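Local structure of response regulator ChrA (Corynebacterium diphtheriae, 4YN8) at residues A87-A92 and N130-R135. The protein probably binds DNA as the response regulator of a haem-sensing two-component system, with a receiver domain and a LuxR-type helix-turn-helix domain. The protein carries 1 engineered substitution. Residues are numbered along the deposited sequence; the frame is centred on the assembly and turned at random. Where two conformers were deposited one is given.
Sequences ADILAA and NALMQR
Ile89 points from the first turn of its helix at the helix carrying Ala131, Leu132 and Arg135. Its CG1 lies anti to the backbone N (chi1 -176°), and this extended branch brings Ile89 CD1 to 3.9 Å from Ala131 CB. Ile89 CG2 rests on the aliphatic part of Arg135, 3.7 Å from Arg135 CG. The Ile89 and Arg135 side chains run past each other in opposite directions. Leu132 crosses Leu90 obliquely. Leu132 CD1 sits 3.7 Å from Leu90 CA and 3.9 Å from Leu90 CD1.

Arg135 bends at chi2 (64°), and its guanidinium reaches the carbonyl of Ala87. Arg135 NH1 donates to Ala87 O at 2.9 Å, nearly along the C=O axis but bent at the hydrogen (141°). A weak second bond comes from NH2, so one oxygen takes both ends of the fork. Asp88 is the N-cap: Ala91 N donates to Asp88 OD1 at 3.1 Å, from above the carboxylate plane. Asp88 OD1 and Arg135 NH2 stay 5.2 Å apart, though the opposite charges may attract weakly.

Ala87 also packs on Ile55 and Gln56; its side chain lies about 7 Å from that of Asp54, a magnesium ligand. The contact joins the start of helix 89-94, which follows strand 77-81 in the receiver domain, to helix 126-136, after edge strand 123-124.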
ATOM      1  N   ALA A  87      -3.699  -2.721  -4.490  1.00 12.43           N
ATOM      2  CA  ALA A  87      -3.203  -1.353  -4.411  1.00 12.79           C
ATOM      3  C   ALA A  87      -2.124  -1.174  -3.338  1.00 13.31           C
ATOM      4  O   ALA A  87      -1.937  -2.036  -2.485  1.00 12.43           O
ATOM      5  CB  ALA A  87      -4.328  -0.419  -4.101  1.00 14.49           C
ATOM      6  N   ASP A  88      -1.504   0.006  -3.337  1.00 12.46           N
ATOM      7  CA  ASP A  88      -0.456   0.318  -2.387  1.00 12.83           C
ATOM      8  C   ASP A  88      -1.075   0.810  -1.096  1.00 11.37           C
ATOM      9  O   ASP A  88      -1.204   2.039  -0.841  1.00  9.92           O
ATOM     10  CB  ASP A  88       0.493   1.375  -2.931  1.00 13.85           C
ATOM     11  CG  ASP A  88       1.793   1.440  -2.162  1.00 15.33           C
ATOM     12  OD1 ASP A  88       1.896   0.966  -1.011  1.00 13.89           O
ATOM     13  OD2 ASP A  88       2.719   2.008  -2.746  1.00 17.22           O
ATOM     14  N   ILE A  89      -1.502  -0.165  -0.295  1.00 10.95           N
ATOM     15  CA  ILE A  89      -2.232   0.158   0.932  1.00 11.29           C
ATOM     16  C   ILE A  89      -1.314   0.924   1.913  1.00  9.96           C
ATOM     17  O   ILE A  89      -1.801   1.831   2.600  1.00  9.30           O
ATOM     18  CB  ILE A  89      -2.865  -1.109   1.552  1.00 12.86           C
ATOM     19  CG1 ILE A  89      -3.711  -0.751   2.798  1.00 15.03           C
ATOM     20  CG2 ILE A  89      -1.781  -2.080   1.924  1.00 12.87           C
ATOM     21  CD1 ILE A  89      -4.538  -1.934   3.295  1.00 16.97           C
ATOM     22  N   LEU A  90      -0.031   0.605   1.976  1.00 10.22           N
ATOM     23  CA  LEU A  90       0.860   1.350   2.854  1.00  9.41           C
ATOM     24  C   LEU A  90       0.939   2.826   2.421  1.00  9.63           C
ATOM     25  O   LEU A  90       0.825   3.720   3.266  1.00 10.25           O
ATOM     26  CB  LEU A  90       2.219   0.733   2.910  1.00 10.67           C
ATOM     27  CG  LEU A  90       3.272   1.500   3.740  1.00 11.43           C
ATOM     28  CD1 LEU A  90       2.827   1.631   5.178  1.00 12.22           C
ATOM     29  CD2 LEU A  90       4.650   0.802   3.620  1.00 12.31           C
ATOM     30  N   ALA A  91       1.119   3.078   1.123  1.00  9.62           N
ATOM     31  CA  ALA A  91       1.160   4.499   0.679  1.00  9.98           C
ATOM     32  C   ALA A  91      -0.154   5.199   0.989  1.00  9.42           C
ATOM     33  O   ALA A  91      -0.140   6.399   1.322  1.00 10.26           O
ATOM     34  CB  ALA A  91       1.502   4.608  -0.797  1.00 11.65           C
ATOM     35  N   ALA A  92      -1.286   4.487   0.868  1.00  9.57           N
ATOM     36  CA  ALA A  92      -2.604   5.061   1.175  1.00  9.42           C
ATOM     37  C   ALA A  92      -2.719   5.439   2.639  1.00  9.34           C
ATOM     38  O   ALA A  92      -3.200   6.532   2.988  1.00  9.25           O
ATOM     39  CB  ALA A  92      -3.757   4.133   0.772  1.00 10.34           C
ATOM     40  N   ASN A 130      -5.468  -4.258  10.203  1.00 10.81           N
ATOM     41  CA  ASN A 130      -5.123  -5.651  10.071  0.50 11.68           C
ATOM     42  C   ASN A 130      -4.663  -5.988   8.600  1.00 11.69           C
ATOM     43  O   ASN A 130      -3.669  -6.689   8.387  1.00 10.55           O
ATOM     44  CB  ASN A 130      -6.300  -6.525  10.606  0.50 12.05           C
ATOM     45  CG  ASN A 130      -6.603  -6.339  12.121  0.50 12.11           C
ATOM     46  OD1 ASN A 130      -5.802  -5.863  12.937  0.50 12.52           O
ATOM     47  ND2 ASN A 130      -7.825  -6.738  12.504  0.50 12.43           N
ATOM     48  N   ALA A 131      -5.370  -5.458   7.576  1.00 10.83           N
ATOM     49  CA  ALA A 131      -5.008  -5.643   6.181  1.00 10.84           C
ATOM     50  C   ALA A 131      -3.612  -5.078   5.881  1.00 10.68           C
ATOM     51  O   ALA A 131      -2.815  -5.637   5.115  1.00 11.07           O
ATOM     52  CB  ALA A 131      -6.075  -4.957   5.282  1.00 10.77           C
ATOM     53  N   LEU A 132      -3.301  -3.944   6.494  1.00 10.65           N
ATOM     54  CA  LEU A 132      -2.021  -3.306   6.290  1.00 10.46           C
ATOM     55  C   LEU A 132      -0.916  -4.186   6.868  1.00 10.93           C
ATOM     56  O   LEU A 132       0.079  -4.414   6.243  1.00 10.67           O
ATOM     57  CB  LEU A 132      -2.016  -1.959   6.972  1.00 11.34           C
ATOM     58  CG  LEU A 132      -0.663  -1.218   6.994  1.00 11.99           C
ATOM     59  CD1 LEU A 132      -0.173  -0.901   5.593  1.00 12.52           C
ATOM     60  CD2 LEU A 132      -0.745   0.025   7.853  1.00 12.82           C
ATOM     61  N   MET A 133      -1.126  -4.688   8.082  1.00 11.32           N
ATOM     62  CA  MET A 133      -0.131  -5.549   8.737  0.50 12.80           C
ATOM     63  C   MET A 133       0.112  -6.808   7.965  1.00 13.45           C
ATOM     64  O   MET A 133       1.247  -7.199   7.721  1.00 12.18           O
ATOM     65  CB  MET A 133      -0.618  -5.912  10.114  0.50 14.58           C
ATOM     66  CG  MET A 133      -0.518  -4.739  11.027  0.50 15.91           C
ATOM     67  SD  MET A 133       0.991  -4.873  11.973  0.50 17.99           S
ATOM     68  CE  MET A 133       0.660  -6.319  12.988  0.50 18.65           C
ATOM     69  N   GLN A 134      -0.963  -7.417   7.484  1.00 13.65           N
ATOM     70  CA  GLN A 134      -0.843  -8.621   6.652  0.50 15.55           C
ATOM     71  C   GLN A 134      -0.048  -8.360   5.390  1.00 15.13           C
ATOM     72  O   GLN A 134       0.766  -9.160   5.002  1.00 16.00           O
ATOM     73  CB  GLN A 134      -2.206  -9.150   6.225  0.50 16.98           C
ATOM     74  CG  GLN A 134      -3.159  -9.578   7.319  0.50 19.78           C
ATOM     75  CD  GLN A 134      -3.912 -10.845   6.912  0.50 21.70           C
ATOM     76  OE1 GLN A 134      -3.508 -11.524   5.974  0.50 23.88           O
ATOM     77  NE2 GLN A 134      -4.968 -11.183   7.642  0.50 22.22           N
ATOM     78  N   ARG A 135      -0.291  -7.205   4.747  1.00 12.99           N
ATOM     79  CA  ARG A 135       0.379  -6.881   3.512  1.00 13.41           C
ATOM     80  C   ARG A 135       1.867  -6.642   3.725  1.00 12.80           C
ATOM     81  O   ARG A 135       2.670  -7.144   2.950  1.00 13.14           O
ATOM     82  CB  ARG A 135      -0.266  -5.641   2.870  1.00 13.70           C
ATOM     83  CG  ARG A 135       0.407  -5.107   1.641  1.00 15.08           C
ATOM     84  CD  ARG A 135       0.379  -6.093   0.444  1.00 16.35           C
ATOM     85  NE  ARG A 135       0.842  -5.341  -0.702  1.00 20.55           N
ATOM     86  CZ  ARG A 135       0.074  -4.535  -1.449  1.00 20.02           C
ATOM     87  NH1 ARG A 135      -1.250  -4.525  -1.278  1.00 16.08           N
ATOM     88  NH2 ARG A 135       0.622  -3.876  -2.455  1.00 22.68           N
TER